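Local coordinates for protein phosphate transporter (Thermotoga maritima MSB8, PDB 6L85) that probably carries inorganic phosphate into the cell together with sodium ions, as a membrane transporter related to the human SLC20 carriers, at residues I36-A41 / K306-V311; S158-H163 / T172-F177; G312-T317 / E364-G369. All blocks are in the same frame, centred on the assembly; numbering follows the deposited sequence.

The three contacts all belong to the phosphate transporter family fold of one largely helical chain. Contact 1 joins the start of helix 38-56 to helix 304-311 across 264 intervening residues. Contact 2, between consecutive helices 129-162 and 167-194, is nested inside the loop that contact 1 closes, with centres about 28 Å apart. Contact 3 begins directly after contact 1, the two centres being about 15 Å apart. Contacts 1 and 3 thus join helix 304-311 and the residues after it to the start of helix 38-56 and to the lead-in of helix 368-400, whereas contact 2, its centre about 29 Å from that of contact 3, is a local packing between sequence neighbours.

Contact 1: I36-A41 / K306-V311; sequences ITVRQA and KVMETV
Met308 meets Val38 and Ala41 with an unusual twist at its end: the torsion about CG-SD is only -18°, which leaves the methyl CE nearly eclipsing CB. The bend lets two atoms of the thioether work separately. Met308 SD lies against Ala41 CB at 3.8 Å, while Met308 CE runs alongside Val38 CG1 at 3.9 Å, the two side chains sliding past each other in opposite directions. Val38 uses both branches. Val38 CG1, anti to the backbone N (chi1 169°), serves the methionine, and Val38 CG2 touches Glu309 CB at 3.8 Å, with the valine and glutamate side chains crossing at about a right angle. No hydrogen bond spans the segments, so their 191 Å² of buried surface rests on van der Waals packing.

Each backbone has its own cap or irregularity. Val38 opens helix 38-56, and the turn is fixed by a capping box. Gln40 N donates to Thr37 OG1 over 3.1 Å, and Thr37 N returns a bond to Gln40 OE1 over 3.0 Å, nearly straight at 172° and on a lone pair of the amide oxygen. Across the contact, helix 304-311 is kinked: the N atoms of Glu309 and Thr310 lack the regular bond to the preceding turn, and Thr310 OG1 reaches back to Lys306 O at 3.2 Å.

Helix 2-32 borders the pairing from both segments, since Ala41 packs on Val31 and Met308 on Met27. The side chain of Ala41 is about 9 Å from a bound sodium ion without being one of its ligands. Val38 and Arg39 also rest on Gln305 of helix 304-311, and Arg39 packs on Phe219 of the second subunit, so the start of helix 38-56 touches helices 2-32 and 304-311 and, through Arg39, the dimer partner.

Contact 2: S158-H163 / T172-F177; sequences SLSVFH and TVAIPF
Val161 and Ser160 meet Ala174 without the help of any ring, and the flat groups take no part in the pairing. Ser158 CB sits 3.8 Å over one face of the imidazole of His163, nearer its periphery than its centre, which is a contact within residues 158-163. The ring of Phe162 likewise stays clear of residues 172-177 and packs on Glu236 of helix 231-258.

What crosses the interface is small. Ala174 CB fits against Val161 CG2 at 3.6 Å, and Ser160 OG touches the same Ala174 CB at 3.9 Å, so one carbon takes up both approaches. Val161 directs CG2 there because CG1 is anti to the backbone N (chi1 -178°), which places CG2 beside the backbone N. The serine oxygen makes only a van der Waals touch here; it is hydrogen-bonded to Leu156 O, one turn back in its own helix. The surface buried between the segments is modest, 83 Å², and the CA atoms of Ser160 and Ala174 are 7.0 Å apart.

Both helices are irregular here. A wider pi-type turn covers 158-162, closed by His163 N to Ser158 O at 2.7 Å. On the other side the helix is kinked, in part because Pro176 has no N-H to offer the preceding turn. The carbonyl oxygen of Thr172, which would otherwise receive that bond, is hydrogen-bonded to His218 ND1 of helix 199-224.

Pro176 and Ile175 also pack on helices 199-224 and 231-258 respectively. With only residues 163-166 between helices 129-162 and 167-194, the arrangement is a helical hairpin, its two members meeting close to their connecting turn through an alanine, a valine and a serine.

Contact 3: G312-T317 / E364-G369; sequences GEKITT and EMVNVG
The alkyl chain of Lys314 reaches Val366 and Met365 through a bend at chi2 (63°). Met365 answers with CG anti to its own N (chi1 -179°) and further bends at chi2 and chi3 that carry CE to the lysine. The contact is surface packing between the connection 312-317, which links helices 304-311 and 320-339, and the lead-in to helix 368-400, with Asn367 as its N-cap.

Val366 CG1 touches two methylenes of the lysine, Lys314 CG at 3.9 Å and Lys314 CE at 4.0 Å, so the valine methyl lies against the extended CG-CD-CE run beyond the bend. Lys314 CE also meets Met365 CE at 4.1 Å. Both neighbours cross the lysine chain at about a right angle, and only 98 Å² is buried. No hydrogen bond joins the segments. Lys314 NZ turns to Thr310 O in a weak hydrogen bond, so the chain contributes its hydrocarbon to this contact.

The peptide bond before Val366 is modelled as cis, as is the one before Glu364; such non-proline cis bonds in a surface loop are to be read with caution. Met365 also touches a crystal neighbour, so its exact pose may owe something to the lattice. Residues 312-317 are also held to the fold by a salt bridge from Glu313 OE2 to Arg34 NH2, and Ile315 packs on Ala28 and Thr29 of helix 2-32.

The helix start is marked by Asn367 OD1, which accepts from Val370 N and, weakly, from Gly369 N at 2.7 Å with an N-H...O angle of 120°.

Contact 1: I36-A41 / K306-V311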
loop_
_atom_site.group_PDB
_atom_site.type_symbol
_atom_site.label_atom_id
_atom_site.label_comp_id
_atom_site.label_asym_id
_atom_site.label_seq_id
_atom_site.Cartn_x
_atom_site.Cartn_y
_atom_site.Cartn_z
ATOM N N ILE B 36 -2.023 -8.969 -19.662
ATOM C CA ILE B 36 -3.031 -9.415 -18.707
ATOM C C ILE B 36 -4.360 -9.496 -19.445
ATOM O O ILE B 36 -4.539 -8.905 -20.514
ATOM C CB ILE B 36 -3.162 -8.481 -17.464
ATOM C CG1 ILE B 36 -3.398 -7.015 -17.860
ATOM C CG2 ILE B 36 -1.949 -8.562 -16.543
ATOM C CD1 ILE B 36 -3.648 -6.140 -16.658
ATOM N N THR B 37 -5.304 -10.232 -18.865
ATOM C CA THR B 37 -6.651 -10.286 -19.416
ATOM C C THR B 37 -7.466 -9.072 -18.961
ATOM O O THR B 37 -7.126 -8.384 -17.999
ATOM C CB THR B 37 -7.395 -11.564 -18.987
ATOM O OG1 THR B 37 -7.661 -11.523 -17.581
ATOM C CG2 THR B 37 -6.607 -12.841 -19.330
ATOM N N VAL B 38 -8.580 -8.849 -19.658
ATOM C CA VAL B 38 -9.522 -7.800 -19.286
ATOM C C VAL B 38 -9.975 -7.973 -17.839
ATOM O O VAL B 38 -9.994 -7.014 -17.061
ATOM C CB VAL B 38 -10.715 -7.808 -20.262
ATOM C CG1 VAL B 38 -11.840 -6.922 -19.747
ATOM C CG2 VAL B 38 -10.260 -7.366 -21.661
ATOM N N ARG B 39 -10.330 -9.201 -17.456
ATOM C CA ARG B 39 -10.824 -9.478 -16.109
ATOM C C ARG B 39 -9.765 -9.182 -15.048
ATOM O O ARG B 39 -10.060 -8.574 -14.003
ATOM C CB ARG B 39 -11.280 -10.938 -16.032
ATOM C CG ARG B 39 -11.371 -11.515 -14.625
ATOM C CD ARG B 39 -12.384 -10.765 -13.757
ATOM N NE ARG B 39 -13.769 -11.163 -14.002
ATOM C CZ ARG B 39 -14.370 -12.192 -13.411
ATOM N NH1 ARG B 39 -13.707 -12.940 -12.532
ATOM N NH2 ARG B 39 -15.638 -12.470 -13.700
ATOM N N GLN B 40 -8.526 -9.613 -15.292
ATOM C CA GLN B 40 -7.445 -9.294 -14.367
ATOM C C GLN B 40 -7.239 -7.790 -14.292
ATOM O O GLN B 40 -7.055 -7.230 -13.202
ATOM C CB GLN B 40 -6.150 -9.983 -14.802
ATOM C CG GLN B 40 -6.224 -11.500 -14.878
ATOM C CD GLN B 40 -4.934 -12.113 -15.389
ATOM O OE1 GLN B 40 -4.400 -11.715 -16.426
ATOM N NE2 GLN B 40 -4.418 -13.082 -14.649
ATOM N N ALA B 41 -7.212 -7.133 -15.458
ATOM C CA ALA B 41 -7.057 -5.684 -15.508
ATOM C C ALA B 41 -8.111 -5.008 -14.647
ATOM O O ALA B 41 -7.802 -4.088 -13.883
ATOM C CB ALA B 41 -7.142 -5.187 -16.954
ATOM N N LYS B 306 -15.984 -3.252 -21.033
ATOM C CA LYS B 306 -16.419 -3.143 -22.425
ATOM C C LYS B 306 -15.601 -2.128 -23.218
ATOM O O LYS B 306 -14.978 -2.499 -24.220
ATOM C CB LYS B 306 -17.918 -2.812 -22.467
ATOM C CG LYS B 306 -18.828 -4.046 -22.274
ATOM C CD LYS B 306 -18.951 -4.454 -20.807
ATOM C CE LYS B 306 -19.745 -5.750 -20.654
ATOM N NZ LYS B 306 -18.935 -6.980 -20.969
ATOM N N VAL B 307 -15.531 -0.867 -22.782
ATOM C CA VAL B 307 -14.754 0.150 -23.500
ATOM C C VAL B 307 -13.247 -0.086 -23.380
ATOM O O VAL B 307 -12.464 0.382 -24.237
ATOM C CB VAL B 307 -15.194 1.533 -22.977
ATOM C CG1 VAL B 307 -15.213 1.505 -21.460
ATOM C CG2 VAL B 307 -14.313 2.678 -23.511
ATOM N N MET B 308 -12.817 -0.833 -22.351
ATOM C CA MET B 308 -11.407 -1.199 -22.244
ATOM C C MET B 308 -10.957 -2.021 -23.450
ATOM O O MET B 308 -9.964 -1.682 -24.109
ATOM C CB MET B 308 -11.168 -1.967 -20.941
ATOM C CG MET B 308 -9.760 -1.925 -20.421
ATOM S SD MET B 308 -9.559 -3.020 -18.999
ATOM C CE MET B 308 -11.244 -3.314 -18.421
ATOM N N GLU B 309 -11.662 -3.127 -23.745
ATOM C CA GLU B 309 -11.322 -3.961 -24.902
ATOM C C GLU B 309 -11.970 -3.458 -26.191
ATOM O O GLU B 309 -12.446 -4.239 -27.020
ATOM C CB GLU B 309 -11.744 -5.400 -24.613
ATOM C CG GLU B 309 -13.208 -5.509 -24.184
ATOM C CD GLU B 309 -13.776 -6.915 -24.258
ATOM O OE1 GLU B 309 -13.732 -7.519 -25.351
ATOM O OE2 GLU B 309 -14.288 -7.402 -23.224
ATOM N N THR B 310 -11.974 -2.156 -26.373
ATOM C CA THR B 310 -12.268 -1.386 -27.572
ATOM C C THR B 310 -11.200 -0.329 -27.800
ATOM O O THR B 310 -10.855 -0.032 -28.950
ATOM C CB THR B 310 -13.663 -0.748 -27.468
ATOM O OG1 THR B 310 -14.646 -1.790 -27.369
ATOM C CG2 THR B 310 -13.963 0.121 -28.681
ATOM N N VAL B 311 -10.664 0.250 -26.722
ATOM C CA VAL B 311 -9.431 1.020 -26.864
ATOM C C VAL B 311 -8.236 0.081 -27.054
ATOM O O VAL B 311 -7.322 0.365 -27.843
ATOM C CB VAL B 311 -9.242 1.964 -25.659
ATOM C CG1 VAL B 311 -7.869 2.638 -25.714
ATOM C CG2 VAL B 311 -10.345 3.011 -25.636
#

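Contact 2: S158-H163 / T172-F177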
loop_
_atom_site.group_PDB
_atom_site.type_symbol
_atom_site.label_atom_id
_atom_site.label_comp_id
_atom_site.label_asym_id
_atom_site.label_seq_id
_atom_site.Cartn_x
_atom_site.Cartn_y
_atom_site.Cartn_z
ATOM N N SER B 158 15.737 4.530 -25.255
ATOM C CA SER B 158 16.626 4.204 -26.374
ATOM C C SER B 158 18.088 4.411 -25.996
ATOM O O SER B 158 18.920 3.509 -26.146
ATOM C CB SER B 158 16.260 5.054 -27.590
ATOM O OG SER B 158 14.923 4.782 -27.981
ATOM N N LEU B 159 18.404 5.597 -25.477
ATOM C CA LEU B 159 19.761 5.937 -25.065
ATOM C C LEU B 159 20.309 4.966 -24.016
ATOM O O LEU B 159 21.455 4.513 -24.114
ATOM C CB LEU B 159 19.734 7.365 -24.517
ATOM C CG LEU B 159 20.958 8.109 -24.008
ATOM C CD1 LEU B 159 20.727 9.559 -24.342
ATOM C CD2 LEU B 159 21.148 7.962 -22.506
ATOM N N SER B 160 19.510 4.633 -22.998
ATOM C CA SER B 160 20.021 3.884 -21.862
ATOM C C SER B 160 19.817 2.388 -21.988
ATOM O O SER B 160 20.483 1.629 -21.276
ATOM C CB SER B 160 19.366 4.385 -20.564
ATOM O OG SER B 160 17.989 4.015 -20.513
ATOM N N VAL B 161 18.934 1.939 -22.879
ATOM C CA VAL B 161 18.743 0.503 -23.061
ATOM C C VAL B 161 19.159 0.054 -24.463
ATOM O O VAL B 161 20.125 -0.704 -24.619
ATOM C CB VAL B 161 17.282 0.097 -22.761
ATOM C CG1 VAL B 161 17.096 -1.416 -22.912
ATOM C CG2 VAL B 161 16.900 0.538 -21.372
ATOM N N PHE B 162 18.456 0.528 -25.495
ATOM C CA PHE B 162 18.645 -0.052 -26.828
ATOM C C PHE B 162 19.991 0.351 -27.438
ATOM O O PHE B 162 20.730 -0.500 -27.937
ATOM C CB PHE B 162 17.465 0.322 -27.739
ATOM C CG PHE B 162 16.152 -0.317 -27.317
ATOM C CD1 PHE B 162 15.893 -1.657 -27.584
ATOM C CD2 PHE B 162 15.195 0.417 -26.623
ATOM C CE1 PHE B 162 14.691 -2.254 -27.187
ATOM C CE2 PHE B 162 13.989 -0.167 -26.214
ATOM C CZ PHE B 162 13.737 -1.502 -26.497
ATOM N N HIS B 163 20.360 1.625 -27.354
ATOM C CA HIS B 163 21.635 2.047 -27.912
ATOM C C HIS B 163 22.813 1.767 -26.986
ATOM O O HIS B 163 23.681 2.629 -26.836
ATOM C CB HIS B 163 21.609 3.552 -28.220
ATOM C CG HIS B 163 20.472 3.981 -29.096
ATOM N ND1 HIS B 163 19.662 3.087 -29.768
ATOM C CD2 HIS B 163 20.014 5.217 -29.416
ATOM C CE1 HIS B 163 18.749 3.752 -30.454
ATOM N NE2 HIS B 163 18.939 5.045 -30.256
ATOM N N THR B 172 17.999 -4.298 -17.078
ATOM C CA THR B 172 18.144 -4.675 -15.674
ATOM C C THR B 172 18.335 -3.472 -14.748
ATOM O O THR B 172 18.019 -3.552 -13.551
ATOM C CB THR B 172 19.327 -5.650 -15.616
ATOM O OG1 THR B 172 18.841 -6.987 -15.478
ATOM C CG2 THR B 172 20.328 -5.303 -14.545
ATOM N N VAL B 173 18.807 -2.347 -15.281
ATOM C CA VAL B 173 19.009 -1.140 -14.502
ATOM C C VAL B 173 17.953 -0.082 -14.794
ATOM O O VAL B 173 17.544 0.639 -13.876
ATOM C CB VAL B 173 20.424 -0.571 -14.753
ATOM C CG1 VAL B 173 20.572 0.834 -14.164
ATOM C CG2 VAL B 173 21.486 -1.500 -14.213
ATOM N N ALA B 174 17.497 0.030 -16.038
ATOM C CA ALA B 174 16.655 1.163 -16.413
ATOM C C ALA B 174 15.199 0.955 -16.023
ATOM O O ALA B 174 14.501 1.925 -15.703
ATOM C CB ALA B 174 16.745 1.423 -17.917
ATOM N N ILE B 175 14.707 -0.275 -16.101
ATOM C CA ILE B 175 13.316 -0.522 -15.730
ATOM C C ILE B 175 13.164 -0.357 -14.216
ATOM O O ILE B 175 12.218 0.322 -13.767
ATOM C CB ILE B 175 12.868 -1.902 -16.236
ATOM C CG1 ILE B 175 12.855 -1.884 -17.765
ATOM C CG2 ILE B 175 11.530 -2.339 -15.603
ATOM C CD1 ILE B 175 12.026 -2.953 -18.383
ATOM N N PRO B 176 14.058 -0.933 -13.388
ATOM C CA PRO B 176 13.986 -0.637 -11.946
ATOM C C PRO B 176 14.090 0.835 -11.638
ATOM O O PRO B 176 13.421 1.323 -10.712
ATOM C CB PRO B 176 15.177 -1.418 -11.371
ATOM C CG PRO B 176 15.309 -2.569 -12.271
ATOM C CD PRO B 176 15.040 -2.004 -13.649
ATOM N N PHE B 177 14.905 1.572 -12.393
ATOM C CA PHE B 177 15.001 2.997 -12.125
ATOM C C PHE B 177 13.642 3.682 -12.281
ATOM O O PHE B 177 13.250 4.495 -11.442
ATOM C CB PHE B 177 16.031 3.652 -13.033
ATOM C CG PHE B 177 16.007 5.131 -12.948
ATOM C CD1 PHE B 177 16.605 5.780 -11.875
ATOM C CD2 PHE B 177 15.333 5.879 -13.899
ATOM C CE1 PHE B 177 16.555 7.154 -11.771
ATOM C CE2 PHE B 177 15.271 7.248 -13.798
ATOM C CZ PHE B 177 15.889 7.892 -12.737
#

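Contact 3: G312-T317 / E364-G369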
loop_
_atom_site.group_PDB
_atom_site.type_symbol
_atom_site.label_atom_id
_atom_site.label_comp_id
_atom_site.label_asym_id
_atom_site.label_seq_id
_atom_site.Cartn_x
_atom_site.Cartn_y
_atom_site.Cartn_z
ATOM N N GLY B 312 -8.250 -1.076 -26.375
ATOM C CA GLY B 312 -7.105 -1.974 -26.429
ATOM C C GLY B 312 -6.813 -2.513 -27.820
ATOM O O GLY B 312 -5.649 -2.660 -28.205
ATOM N N GLU B 313 -7.864 -2.821 -28.594
ATOM C CA GLU B 313 -7.650 -3.354 -29.941
ATOM C C GLU B 313 -6.844 -2.395 -30.799
ATOM O O GLU B 313 -6.036 -2.829 -31.632
ATOM C CB GLU B 313 -8.978 -3.662 -30.628
ATOM C CG GLU B 313 -9.618 -4.984 -30.221
ATOM C CD GLU B 313 -8.600 -6.081 -29.932
ATOM O OE1 GLU B 313 -7.720 -6.341 -30.789
ATOM O OE2 GLU B 313 -8.685 -6.686 -28.838
ATOM N N LYS B 314 -7.024 -1.092 -30.588
ATOM C CA LYS B 314 -6.383 -0.078 -31.414
ATOM C C LYS B 314 -4.895 0.089 -31.116
ATOM O O LYS B 314 -4.207 0.769 -31.883
ATOM C CB LYS B 314 -7.113 1.256 -31.233
ATOM C CG LYS B 314 -8.330 1.450 -32.151
ATOM C CD LYS B 314 -9.435 0.420 -31.898
ATOM C CE LYS B 314 -10.724 0.799 -32.625
ATOM N NZ LYS B 314 -11.897 0.018 -32.134
ATOM N N ILE B 315 -4.377 -0.507 -30.037
ATOM C CA ILE B 315 -2.977 -0.304 -29.663
ATOM C C ILE B 315 -2.237 -1.625 -29.478
ATOM O O ILE B 315 -1.172 -1.657 -28.852
ATOM C CB ILE B 315 -2.853 0.559 -28.390
ATOM C CG1 ILE B 315 -3.515 -0.133 -27.192
ATOM C CG2 ILE B 315 -3.448 1.945 -28.625
ATOM C CD1 ILE B 315 -3.356 0.613 -25.893
ATOM N N THR B 316 -2.776 -2.721 -30.020
ATOM C CA THR B 316 -2.052 -3.990 -29.925
ATOM C C THR B 316 -0.750 -3.978 -30.715
ATOM O O THR B 316 0.053 -4.904 -30.565
ATOM C CB THR B 316 -2.911 -5.167 -30.402
ATOM O OG1 THR B 316 -3.047 -5.118 -31.829
ATOM C CG2 THR B 316 -4.282 -5.154 -29.737
ATOM N N THR B 317 -0.528 -2.963 -31.545
ATOM C CA THR B 317 0.742 -2.768 -32.222
ATOM C C THR B 317 1.666 -1.824 -31.458
ATOM O O THR B 317 2.753 -1.499 -31.955
ATOM C CB THR B 317 0.510 -2.242 -33.650
ATOM O OG1 THR B 317 -0.186 -0.983 -33.605
ATOM C CG2 THR B 317 -0.316 -3.241 -34.453
ATOM N N GLU B 364 -4.795 6.671 -40.555
ATOM C CA GLU B 364 -6.271 6.858 -40.441
ATOM C C GLU B 364 -7.092 5.956 -39.493
ATOM O O GLU B 364 -7.765 6.493 -38.622
ATOM C CB GLU B 364 -6.891 6.781 -41.852
ATOM C CG GLU B 364 -6.826 5.410 -42.543
ATOM C CD GLU B 364 -5.787 5.352 -43.645
ATOM O OE1 GLU B 364 -5.198 6.406 -43.962
ATOM O OE2 GLU B 364 -5.565 4.251 -44.196
ATOM N N MET B 365 -6.971 4.620 -39.607
ATOM C CA MET B 365 -7.623 3.677 -38.693
ATOM C C MET B 365 -7.202 3.944 -37.251
ATOM O O MET B 365 -6.072 3.618 -36.883
ATOM C CB MET B 365 -7.288 2.231 -39.077
ATOM C CG MET B 365 -7.933 1.180 -38.193
ATOM S SD MET B 365 -9.727 1.110 -38.397
ATOM C CE MET B 365 -10.252 0.690 -36.728
ATOM N N VAL B 366 -8.090 4.410 -36.371
ATOM C CA VAL B 366 -9.562 4.348 -36.398
ATOM C C VAL B 366 -10.383 4.685 -37.653
ATOM O O VAL B 366 -10.013 5.523 -38.471
ATOM C CB VAL B 366 -10.083 5.251 -35.263
ATOM C CG1 VAL B 366 -10.053 4.510 -33.954
ATOM C CG2 VAL B 366 -9.214 6.495 -35.168
ATOM N N ASN B 367 -11.507 3.992 -37.800
ATOM C CA ASN B 367 -12.570 4.450 -38.680
ATOM C C ASN B 367 -12.719 5.960 -38.534
ATOM O O ASN B 367 -12.995 6.459 -37.438
ATOM C CB ASN B 367 -13.864 3.723 -38.273
ATOM C CG ASN B 367 -15.099 4.204 -39.017
ATOM O OD1 ASN B 367 -15.291 5.395 -39.267
ATOM N ND2 ASN B 367 -15.974 3.256 -39.341
ATOM N N VAL B 368 -12.516 6.703 -39.631
ATOM C CA VAL B 368 -12.458 8.164 -39.512
ATOM C C VAL B 368 -13.812 8.777 -39.164
ATOM O O VAL B 368 -13.851 9.872 -38.597
ATOM C CB VAL B 368 -11.890 8.832 -40.781
ATOM C CG1 VAL B 368 -10.370 8.636 -40.855
ATOM C CG2 VAL B 368 -12.590 8.329 -42.037
ATOM N N GLY B 369 -14.926 8.106 -39.471
ATOM C CA GLY B 369 -16.206 8.563 -38.949
ATOM C C GLY B 369 -16.244 8.530 -37.430
ATOM O O GLY B 369 -16.781 9.442 -36.785
#